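Side-chain contacts in putative esterase (Uncultured bacterium, PDB 7C4D), which probably hydrolyses carboxylic esters, as a marine bacterial esterase built on the alpha/beta hydrolase fold: residues N44-Y49 against Q265-F270; K100-F105 against K114-A119; H253-H256 against I262-Q265. All coordinates share one frame; numbering follows the deposited sequence.

Contact 1 (N44-Y49 against Q265-F270); sequences NELKDY and QKTLEF
L268 of the helix 260-270 reaches across to L46 and Y49, where helix 40-46 gives way to a loop, and its side chain can be followed outward atom by atom. CB leaves the helix facing the other segment. With CG anti to the carbonyl carbon (chi1 -72°), the branch point lies 4.0 Å from L46 CD2. Beyond it, CD2 meets the CD2 methyl of L46 at 3.8 Å and Y49 CD2 at 3.9 Å, so it touches both the leucine and the ring. CD1 is given to the tyrosine, 3.8 Å from Y49 CE2, and approaches the ring obliquely. The L46 and L268 side chains lie alongside one another, pointing opposite ways, whereas Y49 crosses L268 at about a right angle.

Deeper in, T267 presents its methyl: CG2 is 3.9 Å from L46 CD2 and 4.0 Å from L46 CD1, which places it against both prongs of the leucine fork. That methyl faces across because OG1 takes the position beside the backbone N (chi1 -63°), where it is hydrogen-bonded to F263 O one turn earlier in its own helix. L46 and T267 are buried and both touch I93 of strand 90-95; Y49 is exposed.

No hydrogen bond or salt bridge crosses the contact, and only 186 Å² is buried. The chemistry is that of apolar packing: helix 40-46 with the loop after it meets helix 260-270 on one side of the sheet through methyl groups and the CD2–CE2 side of the Y49 ring, with the threonine hydroxyl satisfied within its own helix.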
ATOM      1  N   ASN A  44      -3.308   5.981 -15.081  1.00 50.69           N
ATOM      2  CA  ASN A  44      -3.415   6.351 -16.485  1.00 57.13           C
ATOM      3  C   ASN A  44      -4.878   6.515 -16.875  1.00 49.27           C
ATOM      4  O   ASN A  44      -5.179   7.524 -17.445  1.00 50.68           O
ATOM      5  CB  ASN A  44      -2.617   5.470 -17.448  1.00 61.09           C
ATOM      6  CG  ASN A  44      -1.216   6.018 -17.676  1.00 71.41           C
ATOM      7  OD1 ASN A  44      -0.929   7.194 -17.405  1.00 63.27           O
ATOM      8  ND2 ASN A  44      -0.323   5.157 -18.144  1.00 74.08           N
ATOM      9  N   GLU A  45      -5.754   5.569 -16.520  1.00 47.74           N
ATOM     10  CA  GLU A  45      -7.195   5.728 -16.645  1.00 49.24           C
ATOM     11  C   GLU A  45      -7.799   6.763 -15.686  1.00 52.35           C
ATOM     12  O   GLU A  45      -8.528   7.645 -16.153  1.00 55.62           O
ATOM     13  CB  GLU A  45      -7.866   4.362 -16.678  1.00 46.21           C
ATOM     14  CG  GLU A  45      -7.476   3.644 -17.952  1.00 58.94           C
ATOM     15  CD  GLU A  45      -8.134   2.309 -18.206  1.00 66.80           C
ATOM     16  OE1 GLU A  45      -9.365   2.189 -18.005  1.00 82.31           O
ATOM     17  OE2 GLU A  45      -7.416   1.388 -18.620  1.00 93.41           O
ATOM     18  N   LEU A  46      -7.465   6.698 -14.378  1.00 45.32           N
ATOM     19  CA  LEU A  46      -8.106   7.538 -13.365  1.00 39.54           C
ATOM     20  C   LEU A  46      -7.839   9.032 -13.573  1.00 38.84           C
ATOM     21  O   LEU A  46      -8.660   9.844 -13.188  1.00 40.26           O
ATOM     22  CB  LEU A  46      -7.796   7.064 -11.940  1.00 40.62           C
ATOM     23  CG  LEU A  46      -8.176   5.610 -11.576  1.00 40.35           C
ATOM     24  CD1 LEU A  46      -7.850   5.313 -10.115  1.00 36.69           C
ATOM     25  CD2 LEU A  46      -9.659   5.362 -11.786  1.00 37.44           C
ATOM     26  N   LYS A  47      -6.724   9.407 -14.214  1.00 38.76           N
ATOM     27  CA  LYS A  47      -6.346  10.805 -14.383  1.00 37.75           C
ATOM     28  C   LYS A  47      -7.297  11.581 -15.327  1.00 48.56           C
ATOM     29  O   LYS A  47      -7.270  12.810 -15.329  1.00 40.44           O
ATOM     30  CB  LYS A  47      -4.916  10.914 -14.930  1.00 42.16           C
ATOM     31  CG  LYS A  47      -4.765  10.515 -16.394  1.00 50.65           C
ATOM     32  CD  LYS A  47      -3.364  10.664 -16.938  1.00 52.90           C
ATOM     33  CE  LYS A  47      -3.321  10.293 -18.405  1.00 63.14           C
ATOM     34  NZ  LYS A  47      -1.928  10.341 -18.913  1.00 78.29           N
ATOM     35  N   ASP A  48      -8.136  10.891 -16.123  1.00 43.72           N
ATOM     36  CA  ASP A  48      -9.123  11.614 -16.915  1.00 46.29           C
ATOM     37  C   ASP A  48     -10.203  12.233 -16.031  1.00 55.77           C
ATOM     38  O   ASP A  48     -10.896  13.132 -16.498  1.00 53.35           O
ATOM     39  CB  ASP A  48      -9.829  10.720 -17.929  1.00 47.05           C
ATOM     40  CG  ASP A  48      -8.907  10.127 -18.984  1.00 50.43           C
ATOM     41  OD1 ASP A  48      -7.847  10.696 -19.237  1.00 48.40           O
ATOM     42  OD2 ASP A  48      -9.235   9.053 -19.480  1.00 57.79           O
ATOM     43  N   TYR A  49     -10.375  11.739 -14.785  1.00 42.91           N
ATOM     44  CA  TYR A  49     -11.490  12.198 -13.981  1.00 43.47           C
ATOM     45  C   TYR A  49     -11.030  12.864 -12.681  1.00 46.22           C
ATOM     46  O   TYR A  49     -11.810  13.542 -12.008  1.00 52.56           O
ATOM     47  CB  TYR A  49     -12.444  11.033 -13.700  1.00 42.75           C
ATOM     48  CG  TYR A  49     -12.788  10.256 -14.943  1.00 47.95           C
ATOM     49  CD1 TYR A  49     -13.674  10.764 -15.891  1.00 47.58           C
ATOM     50  CD2 TYR A  49     -12.197   9.034 -15.192  1.00 42.81           C
ATOM     51  CE1 TYR A  49     -13.929  10.082 -17.064  1.00 46.62           C
ATOM     52  CE2 TYR A  49     -12.496   8.313 -16.333  1.00 56.37           C
ATOM     53  CZ  TYR A  49     -13.362   8.845 -17.274  1.00 46.59           C
ATOM     54  OH  TYR A  49     -13.658   8.105 -18.365  1.00 48.17           O
ATOM     55  N   GLN A 265     -13.047  -0.244 -12.984  1.00 50.52           N
ATOM     56  CA  GLN A 265     -14.488  -0.311 -13.082  1.00 52.46           C
ATOM     57  C   GLN A 265     -15.105  -0.068 -11.711  1.00 47.84           C
ATOM     58  O   GLN A 265     -15.928   0.828 -11.580  1.00 52.30           O
ATOM     59  CB  GLN A 265     -14.849  -1.629 -13.769  1.00 52.07           C
ATOM     60  CG  GLN A 265     -16.145  -2.318 -13.376  1.00 67.37           C
ATOM     61  CD  GLN A 265     -16.178  -3.684 -14.036  1.00 71.16           C
ATOM     62  OE1 GLN A 265     -15.741  -3.854 -15.174  1.00 76.50           O
ATOM     63  NE2 GLN A 265     -16.660  -4.685 -13.316  1.00 78.94           N
ATOM     64  N   LYS A 266     -14.715  -0.875 -10.714  1.00 45.30           N
ATOM     65  CA  LYS A 266     -15.278  -0.796  -9.372  1.00 43.30           C
ATOM     66  C   LYS A 266     -14.984   0.543  -8.681  1.00 41.29           C
ATOM     67  O   LYS A 266     -15.848   1.043  -7.975  1.00 40.74           O
ATOM     68  CB  LYS A 266     -14.763  -1.955  -8.535  1.00 46.13           C
ATOM     69  CG  LYS A 266     -15.156  -3.314  -9.079  1.00 48.48           C
ATOM     70  CD  LYS A 266     -16.611  -3.433  -9.432  1.00 50.97           C
ATOM     71  CE  LYS A 266     -17.006  -4.870  -9.704  1.00 53.62           C
ATOM     72  NZ  LYS A 266     -18.406  -4.941 -10.184  1.00 61.10           N
ATOM     73  N   THR A 267     -13.794   1.101  -8.921  1.00 40.34           N
ATOM     74  CA  THR A 267     -13.341   2.398  -8.435  1.00 40.96           C
ATOM     75  C   THR A 267     -14.211   3.506  -9.038  1.00 48.32           C
ATOM     76  O   THR A 267     -14.672   4.388  -8.312  1.00 44.61           O
ATOM     77  CB  THR A 267     -11.845   2.588  -8.764  1.00 42.03           C
ATOM     78  OG1 THR A 267     -11.073   1.597  -8.081  1.00 38.07           O
ATOM     79  CG2 THR A 267     -11.294   3.983  -8.524  1.00 39.69           C
ATOM     80  N   LEU A 268     -14.446   3.478 -10.367  1.00 40.69           N
ATOM     81  CA  LEU A 268     -15.191   4.561 -11.022  1.00 37.95           C
ATOM     82  C   LEU A 268     -16.679   4.488 -10.729  1.00 38.05           C
ATOM     83  O   LEU A 268     -17.351   5.507 -10.755  1.00 40.24           O
ATOM     84  CB  LEU A 268     -14.923   4.631 -12.532  1.00 39.92           C
ATOM     85  CG  LEU A 268     -13.521   5.156 -12.910  1.00 40.55           C
ATOM     86  CD1 LEU A 268     -13.229   5.065 -14.417  1.00 42.75           C
ATOM     87  CD2 LEU A 268     -13.258   6.573 -12.400  1.00 36.04           C
ATOM     88  N   GLU A 269     -17.194   3.290 -10.428  1.00 38.89           N
ATOM     89  CA  GLU A 269     -18.590   3.176 -10.035  1.00 41.08           C
ATOM     90  C   GLU A 269     -18.826   3.674  -8.591  1.00 45.75           C
ATOM     91  O   GLU A 269     -19.950   4.038  -8.244  1.00 44.15           O
ATOM     92  CB  GLU A 269     -19.070   1.742 -10.270  1.00 38.26           C
ATOM     93  CG  GLU A 269     -19.149   1.356 -11.748  1.00 47.64           C
ATOM     94  CD  GLU A 269     -19.307  -0.134 -12.065  1.00 50.02           C
ATOM     95  OE1 GLU A 269     -19.317  -0.974 -11.120  1.00 50.30           O
ATOM     96  OE2 GLU A 269     -19.390  -0.478 -13.252  1.00 54.87           O
ATOM     97  N   PHE A 270     -17.779   3.695  -7.747  1.00 38.56           N
ATOM     98  CA  PHE A 270     -17.902   4.099  -6.337  1.00 38.05           C
ATOM     99  C   PHE A 270     -17.589   5.588  -6.149  1.00 37.34           C
ATOM    100  O   PHE A 270     -18.347   6.289  -5.537  1.00 42.68           O
ATOM    101  CB  PHE A 270     -17.024   3.212  -5.438  1.00 37.52           C
ATOM    102  CG  PHE A 270     -17.003   3.592  -3.978  1.00 43.06           C
ATOM    103  CD1 PHE A 270     -18.128   3.428  -3.189  1.00 41.98           C
ATOM    104  CD2 PHE A 270     -15.872   4.158  -3.389  1.00 45.97           C
ATOM    105  CE1 PHE A 270     -18.114   3.796  -1.841  1.00 44.64           C
ATOM    106  CE2 PHE A 270     -15.842   4.473  -2.028  1.00 46.74           C
ATOM    107  CZ  PHE A 270     -16.966   4.282  -1.252  1.00 42.17           C
TER

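Contact 2 (K100-F105 against K114-A119); sequences KTAMWF and KKLIVA
A102 and M103 of helix 97-108 pack against L116 and V118 of strand 113-119, the helix and second strand of a beta-alpha-beta unit that starts with strand 90-95. The short segment axes come within 8.7 Å and run nearly antiparallel, at 150°, as expected when a helix carries the chain back across a parallel sheet.

The small residue sets the fit. A102 directs its CB at the strand, and its small side chain makes a shallow spot on the helix that the L116 CD1 methyl occupies, 3.8 Å from A102 CB; here the backbones also come closest, 7.7 Å between A102 CA and L116 CA. L116 has its CG anti to the backbone N (chi1 166°), and the fork straddles the helix surface: CD1 goes to the alanine, CD2 to M103 CG at 4.1 Å.

M103 fills the hollow between the strand's two inward-facing side chains. Its CG is 3.7 Å from V118 CG2 and also borders L116 CD2, and the M103 side chain crosses those of L116 and V118 at about a right angle. The chain then bends at chi3 (-80°), bringing the terminal methyl CE within 4.1 Å of V118 CG1, while SD lies 4.2 Å from V118 CG2. The thioether thus wraps round both valine methyls. F219 of the next strand, 217-222, touches M103 and V118, and I92 of strand 90-95 touches A102.

All four residues are buried. The chemistry is purely apolar: between these two segments the strand and the helix that follows the probable nucleophile elbow, GxSxG around S96, are joined by packing, with no hydrogen bond.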
ATOM      1  N   LYS A 100      -4.276   0.352   5.448  1.00 40.74           N
ATOM      2  CA  LYS A 100      -4.336   0.605   6.889  1.00 39.48           C
ATOM      3  C   LYS A 100      -3.986   2.048   7.207  1.00 41.94           C
ATOM      4  O   LYS A 100      -4.633   2.672   8.050  1.00 48.59           O
ATOM      5  CB  LYS A 100      -3.442  -0.352   7.674  1.00 44.04           C
ATOM      6  CG  LYS A 100      -4.219  -1.470   8.347  1.00 51.82           C
ATOM      7  CD  LYS A 100      -3.368  -2.624   8.819  1.00 53.97           C
ATOM      8  CE  LYS A 100      -4.244  -3.811   9.153  1.00 53.49           C
ATOM      9  NZ  LYS A 100      -3.465  -4.965   9.617  1.00 53.58           N
ATOM     10  N   THR A 101      -2.947   2.580   6.546  1.00 37.73           N
ATOM     11  CA  THR A 101      -2.620   3.996   6.709  1.00 37.41           C
ATOM     12  C   THR A 101      -3.846   4.838   6.389  1.00 43.15           C
ATOM     13  O   THR A 101      -4.175   5.779   7.106  1.00 42.73           O
ATOM     14  CB  THR A 101      -1.427   4.367   5.811  1.00 38.11           C
ATOM     15  OG1 THR A 101      -0.294   3.591   6.185  1.00 45.85           O
ATOM     16  CG2 THR A 101      -1.037   5.823   5.808  1.00 33.38           C
ATOM     17  N   ALA A 102      -4.546   4.464   5.308  1.00 43.37           N
ATOM     18  CA  ALA A 102      -5.661   5.277   4.850  1.00 43.46           C
ATOM     19  C   ALA A 102      -6.802   5.203   5.867  1.00 40.54           C
ATOM     20  O   ALA A 102      -7.396   6.218   6.189  1.00 46.47           O
ATOM     21  CB  ALA A 102      -6.078   4.828   3.458  1.00 40.66           C
ATOM     22  N   MET A 103      -7.081   4.000   6.385  1.00 38.67           N
ATOM     23  CA  MET A 103      -8.102   3.822   7.406  1.00 43.51           C
ATOM     24  C   MET A 103      -7.747   4.591   8.690  1.00 44.47           C
ATOM     25  O   MET A 103      -8.612   5.310   9.200  1.00 44.35           O
ATOM     26  CB  MET A 103      -8.318   2.338   7.688  1.00 36.00           C
ATOM     27  CG  MET A 103      -9.111   1.651   6.624  1.00 37.62           C
ATOM     28  SD  MET A 103      -9.567  -0.010   7.125  1.00 48.43           S
ATOM     29  CE  MET A 103      -8.060  -0.936   6.805  1.00 40.62           C
ATOM     30  N   TRP A 104      -6.468   4.516   9.137  1.00 46.72           N
ATOM     31  CA  TRP A 104      -5.973   5.291  10.280  0.50 46.13           C
ATOM     32  C   TRP A 104      -6.221   6.776  10.054  1.00 45.07           C
ATOM     33  O   TRP A 104      -6.859   7.418  10.883  1.00 45.88           O
ATOM     34  CB  TRP A 104      -4.477   5.046  10.535  0.50 46.62           C
ATOM     35  CG  TRP A 104      -4.204   4.001  11.568  0.50 51.76           C
ATOM     36  CD1 TRP A 104      -4.299   2.649  11.417  0.50 55.00           C
ATOM     37  CD2 TRP A 104      -3.803   4.229  12.932  0.50 58.31           C
ATOM     38  NE1 TRP A 104      -3.977   2.015  12.586  0.50 59.74           N
ATOM     39  CE2 TRP A 104      -3.665   2.958  13.534  0.50 61.64           C
ATOM     40  CE3 TRP A 104      -3.526   5.374  13.690  0.50 55.69           C
ATOM     41  CZ2 TRP A 104      -3.276   2.809  14.869  0.50 67.29           C
ATOM     42  CZ3 TRP A 104      -3.144   5.223  15.007  0.50 61.26           C
ATOM     43  CH2 TRP A 104      -3.025   3.957  15.589  0.50 64.40           C
ATOM     44  N   PHE A 105      -5.725   7.290   8.909  1.00 42.84           N
ATOM     45  CA  PHE A 105      -5.882   8.693   8.559  1.00 41.06           C
ATOM     46  C   PHE A 105      -7.346   9.142   8.515  1.00 42.16           C
ATOM     47  O   PHE A 105      -7.651  10.253   8.945  1.00 41.19           O
ATOM     48  CB  PHE A 105      -5.087   9.089   7.307  1.00 41.83           C
ATOM     49  CG  PHE A 105      -5.407  10.487   6.833  1.00 49.20           C
ATOM     50  CD1 PHE A 105      -4.699  11.587   7.314  1.00 50.06           C
ATOM     51  CD2 PHE A 105      -6.438  10.712   5.919  1.00 47.06           C
ATOM     52  CE1 PHE A 105      -5.055  12.876   6.926  1.00 41.31           C
ATOM     53  CE2 PHE A 105      -6.769  12.000   5.509  1.00 42.79           C
ATOM     54  CZ  PHE A 105      -6.076  13.074   6.013  1.00 46.06           C
ATOM     55  N   LYS A 114     -13.235  12.370   1.323  1.00 45.93           N
ATOM     56  CA  LYS A 114     -14.528  12.340   0.664  1.00 47.19           C
ATOM     57  C   LYS A 114     -14.995  10.897   0.584  1.00 44.15           C
ATOM     58  O   LYS A 114     -16.096  10.595   0.992  1.00 43.79           O
ATOM     59  CB  LYS A 114     -14.483  12.934  -0.746  1.00 54.26           C
ATOM     60  CG  LYS A 114     -13.981  14.366  -0.869  1.00 65.38           C
ATOM     61  CD  LYS A 114     -13.579  14.693  -2.292  1.00 70.10           C
ATOM     62  CE  LYS A 114     -13.181  16.135  -2.541  1.00 83.33           C
ATOM     63  NZ  LYS A 114     -14.364  17.019  -2.676  1.00 88.69           N
ATOM     64  N   LYS A 115     -14.167  10.006   0.032  1.00 41.63           N
ATOM     65  CA  LYS A 115     -14.550   8.610  -0.055  1.00 41.46           C
ATOM     66  C   LYS A 115     -13.281   7.787   0.050  1.00 41.66           C
ATOM     67  O   LYS A 115     -12.215   8.284  -0.300  1.00 38.78           O
ATOM     68  CB  LYS A 115     -15.204   8.289  -1.403  1.00 45.98           C
ATOM     69  CG  LYS A 115     -16.590   8.860  -1.658  1.00 44.16           C
ATOM     70  CD  LYS A 115     -17.384   7.990  -2.628  1.00 49.12           C
ATOM     71  CE  LYS A 115     -18.742   8.595  -2.895  1.00 57.74           C
ATOM     72  NZ  LYS A 115     -18.579   9.808  -3.729  1.00 65.88           N
ATOM     73  N   LEU A 116     -13.413   6.550   0.547  1.00 39.92           N
ATOM     74  CA  LEU A 116     -12.240   5.752   0.830  1.00 40.08           C
ATOM     75  C   LEU A 116     -12.320   4.411   0.099  1.00 37.88           C
ATOM     76  O   LEU A 116     -13.322   3.701   0.183  1.00 36.83           O
ATOM     77  CB  LEU A 116     -12.153   5.549   2.340  1.00 39.82           C
ATOM     78  CG  LEU A 116     -11.179   4.464   2.814  1.00 46.49           C
ATOM     79  CD1 LEU A 116      -9.753   4.745   2.329  1.00 38.99           C
ATOM     80  CD2 LEU A 116     -11.214   4.314   4.340  1.00 44.12           C
ATOM     81  N   ILE A 117     -11.240   4.055  -0.604  1.00 31.29           N
ATOM     82  CA  ILE A 117     -11.209   2.701  -1.145  1.00 33.15           C
ATOM     83  C   ILE A 117     -10.085   1.921  -0.466  1.00 33.50           C
ATOM     84  O   ILE A 117      -8.943   2.379  -0.484  1.00 32.00           O
ATOM     85  CB  ILE A 117     -11.071   2.669  -2.692  1.00 35.88           C
ATOM     86  CG1 ILE A 117     -12.289   3.270  -3.427  1.00 34.03           C
ATOM     87  CG2 ILE A 117     -10.840   1.244  -3.136  1.00 29.15           C
ATOM     88  CD1 ILE A 117     -12.074   3.442  -4.930  1.00 37.11           C
ATOM     89  N   VAL A 118     -10.414   0.756   0.122  1.00 33.49           N
ATOM     90  CA  VAL A 118      -9.440  -0.117   0.769  1.00 38.01           C
ATOM     91  C   VAL A 118      -9.290  -1.423  -0.018  1.00 40.12           C
ATOM     92  O   VAL A 118     -10.241  -2.209  -0.072  1.00 40.41           O
ATOM     93  CB  VAL A 118      -9.825  -0.389   2.241  1.00 39.65           C
ATOM     94  CG1 VAL A 118      -8.958  -1.481   2.844  1.00 35.29           C
ATOM     95  CG2 VAL A 118      -9.784   0.877   3.068  1.00 34.77           C
ATOM     96  N   ALA A 119      -8.082  -1.647  -0.590  1.00 37.27           N
ATOM     97  CA  ALA A 119      -7.804  -2.797  -1.464  1.00 40.61           C
ATOM     98  C   ALA A 119      -7.131  -3.944  -0.699  1.00 47.29           C
ATOM     99  O   ALA A 119      -5.969  -3.839  -0.266  1.00 41.43           O
ATOM    100  CB  ALA A 119      -6.964  -2.381  -2.654  1.00 41.79           C
TER

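Contact 3 (H253-H256 against I262-Q265); sequences HWLH and IFIQ. With SO4 (sulfate ion), chain E; ACT (acetate ion), chain D.
The loop carrying H253, the probable histidine of a Ser-His-Asp triad with S96 and D120, runs into helix 255-258, and H256 and L255 of that short helix pack on F263 of helix 260-270. H256 sets its CB over one face of the F263 ring, a CH-pi contact 3.9 Å from the centroid and 20° off the ring normal; F263 CD2 is the nearest ring atom, at 3.7 Å. L255 comes to the edge instead, its CG 4.2 Å from F263 CD2 and near the ring plane. For H256, CG lies between the backbone N and the carbonyl carbon (chi1 55°), which turns the imidazole away from F263 toward a bound sulfate. There NE2 donates to O4 at 2.8 Å, a bent bond (140°) at the ring edge; W39, N38 and the backbone N of G31 also bind the ion. Were H256 replaced by alanine, the sulfate would probably lose one of its donors and W39 the ring stacked on it. H253 gives an acetate only a weak bond, 3.5 Å from NE2 to O, while its ND1 is hydrogen-bonded to D120. Both ions probably came from the crystallisation liquor. F263 and L255 both touch L220 of strand 217-222, L255 also meets I248 of strand 244-248, and I42 of helix 40-46 covers H256 and F263.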
ATOM      1  N   HIS A 253      -3.893 -11.025  -4.019  1.00 66.09           N
ATOM      2  CA  HIS A 253      -3.622  -9.895  -3.154  1.00 61.93           C
ATOM      3  C   HIS A 253      -3.245  -8.637  -3.949  1.00 65.86           C
ATOM      4  O   HIS A 253      -3.515  -7.528  -3.494  1.00 60.65           O
ATOM      5  CB  HIS A 253      -2.648 -10.316  -2.055  1.00 57.42           C
ATOM      6  CG  HIS A 253      -2.333  -9.205  -1.106  1.00 62.77           C
ATOM      7  ND1 HIS A 253      -3.275  -8.671  -0.247  1.00 58.53           N
ATOM      8  CD2 HIS A 253      -1.193  -8.505  -0.900  1.00 59.26           C
ATOM      9  CE1 HIS A 253      -2.725  -7.703   0.462  1.00 58.63           C
ATOM     10  NE2 HIS A 253      -1.450  -7.585   0.087  1.00 58.26           N
ATOM     11  N   TRP A 254      -2.619  -8.800  -5.125  1.00 65.22           N
ATOM     12  CA  TRP A 254      -2.260  -7.685  -5.993  1.00 59.15           C
ATOM     13  C   TRP A 254      -3.305  -7.569  -7.092  1.00 60.19           C
ATOM     14  O   TRP A 254      -3.014  -7.706  -8.267  1.00 58.97           O
ATOM     15  CB  TRP A 254      -0.826  -7.832  -6.534  1.00 64.93           C
ATOM     16  CG  TRP A 254       0.219  -7.541  -5.503  1.00 62.41           C
ATOM     17  CD1 TRP A 254       0.872  -6.358  -5.322  1.00 68.07           C
ATOM     18  CD2 TRP A 254       0.702  -8.416  -4.472  1.00 64.49           C
ATOM     19  NE1 TRP A 254       1.741  -6.441  -4.271  1.00 60.09           N
ATOM     20  CE2 TRP A 254       1.655  -7.687  -3.719  1.00 72.61           C
ATOM     21  CE3 TRP A 254       0.445  -9.743  -4.106  1.00 64.39           C
ATOM     22  CZ2 TRP A 254       2.329  -8.233  -2.618  1.00 69.89           C
ATOM     23  CZ3 TRP A 254       1.118 -10.287  -3.030  1.00 63.40           C
ATOM     24  CH2 TRP A 254       2.050  -9.544  -2.297  1.00 73.09           C
ATOM     25  N   LEU A 255      -4.551  -7.337  -6.673  1.00 67.11           N
ATOM     26  CA  LEU A 255      -5.697  -7.399  -7.567  1.00 62.68           C
ATOM     27  C   LEU A 255      -5.667  -6.294  -8.633  1.00 63.61           C
ATOM     28  O   LEU A 255      -6.238  -6.439  -9.715  1.00 64.71           O
ATOM     29  CB  LEU A 255      -6.991  -7.433  -6.734  1.00 62.82           C
ATOM     30  CG  LEU A 255      -7.389  -6.169  -5.972  1.00 62.90           C
ATOM     31  CD1 LEU A 255      -8.678  -6.427  -5.213  1.00 67.98           C
ATOM     32  CD2 LEU A 255      -6.302  -5.686  -5.009  1.00 62.13           C
ATOM     33  N   HIS A 256      -4.968  -5.193  -8.363  1.00 59.30           N
ATOM     34  CA  HIS A 256      -4.963  -4.095  -9.323  1.00 64.19           C
ATOM     35  C   HIS A 256      -3.946  -4.320 -10.440  1.00 57.11           C
ATOM     36  O   HIS A 256      -4.011  -3.670 -11.479  1.00 58.62           O
ATOM     37  CB  HIS A 256      -4.555  -2.805  -8.628  1.00 56.16           C
ATOM     38  CG  HIS A 256      -3.246  -2.947  -7.931  1.00 57.79           C
ATOM     39  ND1 HIS A 256      -3.075  -3.790  -6.823  1.00 57.16           N
ATOM     40  CD2 HIS A 256      -2.050  -2.377  -8.172  1.00 53.51           C
ATOM     41  CE1 HIS A 256      -1.830  -3.695  -6.402  1.00 55.22           C
ATOM     42  NE2 HIS A 256      -1.191  -2.819  -7.193  1.00 53.26           N
ATOM     43  N   ILE A 262     -10.949  -4.471 -14.190  1.00 48.72           N
ATOM     44  CA  ILE A 262     -12.010  -4.570 -13.201  1.00 49.54           C
ATOM     45  C   ILE A 262     -11.711  -3.642 -12.002  1.00 59.18           C
ATOM     46  O   ILE A 262     -12.634  -3.158 -11.348  1.00 54.17           O
ATOM     47  CB  ILE A 262     -12.270  -6.031 -12.805  1.00 50.28           C
ATOM     48  CG1 ILE A 262     -12.602  -6.924 -14.018  1.00 53.16           C
ATOM     49  CG2 ILE A 262     -13.324  -6.121 -11.709  1.00 43.19           C
ATOM     50  CD1 ILE A 262     -13.061  -8.330 -13.639  1.00 49.50           C
ATOM     51  N   PHE A 263     -10.432  -3.326 -11.735  1.00 49.75           N
ATOM     52  CA  PHE A 263     -10.115  -2.466 -10.612  1.00 47.95           C
ATOM     53  C   PHE A 263     -10.683  -1.075 -10.886  1.00 44.89           C
ATOM     54  O   PHE A 263     -11.330  -0.472 -10.044  1.00 44.99           O
ATOM     55  CB  PHE A 263      -8.613  -2.455 -10.314  1.00 45.67           C
ATOM     56  CG  PHE A 263      -8.283  -1.764  -9.013  1.00 47.50           C
ATOM     57  CD1 PHE A 263      -8.124  -0.388  -8.952  1.00 47.06           C
ATOM     58  CD2 PHE A 263      -8.150  -2.486  -7.840  1.00 45.76           C
ATOM     59  CE1 PHE A 263      -7.863   0.259  -7.746  1.00 46.16           C
ATOM     60  CE2 PHE A 263      -7.856  -1.843  -6.640  1.00 47.05           C
ATOM     61  CZ  PHE A 263      -7.750  -0.473  -6.583  1.00 38.54           C
ATOM     62  N   ILE A 264     -10.474  -0.603 -12.105  1.00 44.19           N
ATOM     63  CA  ILE A 264     -10.877   0.727 -12.522  1.00 43.36           C
ATOM     64  C   ILE A 264     -12.401   0.835 -12.548  1.00 49.29           C
ATOM     65  O   ILE A 264     -12.976   1.855 -12.172  1.00 46.38           O
ATOM     66  CB  ILE A 264     -10.180   1.021 -13.868  1.00 46.25           C
ATOM     67  CG1 ILE A 264      -8.700   1.312 -13.615  1.00 43.37           C
ATOM     68  CG2 ILE A 264     -10.829   2.170 -14.633  1.00 42.42           C
ATOM     69  CD1 ILE A 264      -7.794   0.977 -14.762  1.00 49.71           C
ATOM     70  N   GLN A 265     -13.047  -0.244 -12.984  1.00 50.52           N
ATOM     71  CA  GLN A 265     -14.488  -0.311 -13.082  1.00 52.46           C
ATOM     72  C   GLN A 265     -15.105  -0.068 -11.711  1.00 47.84           C
ATOM     73  O   GLN A 265     -15.928   0.828 -11.580  1.00 52.30           O
ATOM     74  CB  GLN A 265     -14.849  -1.629 -13.769  1.00 52.07           C
ATOM     75  CG  GLN A 265     -16.145  -2.318 -13.376  1.00 67.37           C
ATOM     76  CD  GLN A 265     -16.178  -3.684 -14.036  1.00 71.16           C
ATOM     77  OE1 GLN A 265     -15.741  -3.854 -15.174  1.00 76.50           O
ATOM     78  NE2 GLN A 265     -16.660  -4.685 -13.316  1.00 78.94           N
TER
HETATM   79  S   SO4 E 404       1.708  -2.019  -4.676  1.00 62.81           S
HETATM   80  O1  SO4 E 404       2.805  -1.153  -5.019  1.00 53.70           O
HETATM   81  O2  SO4 E 404       2.150  -2.923  -3.636  1.00 68.61           O
HETATM   82  O3  SO4 E 404       0.592  -1.246  -4.168  1.00 56.42           O
HETATM   83  O4  SO4 E 404       1.291  -2.766  -5.827  1.00 68.66           O
HETATM   84  C   ACT D 403       1.443  -5.297   2.503  1.00 64.34           C
HETATM   85  O   ACT D 403       1.337  -6.147   1.588  1.00 56.26           O
HETATM   86  OXT ACT D 403       1.351  -4.069   2.305  1.00 56.54           O
HETATM   87  CH3 ACT D 403       1.681  -5.747   3.965  1.00 67.92           C

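Contact 2 comes first to closure along the chain: it lies nested within the long loop closed by contact 1 and precedes contact 3. Contacts 1 and 3 share helix 260-270 and Q265, with centres about 11 Å apart; contact 2 lies about 17 Å from contact 1 and 16 Å from contact 3, centre to centre. Strand 113-119 connects them through the sheet. Its I117 meets T267 and F270 of segment 265-270, whereas L116 and V118 face helix 97-108, so the two helices lie on opposite faces of the sheet. A119 then touches L255 and F263 of contact 3. Helix 260-270 thus packs both on the sheet and on helix 255-258, which directly follows the probable triad histidine.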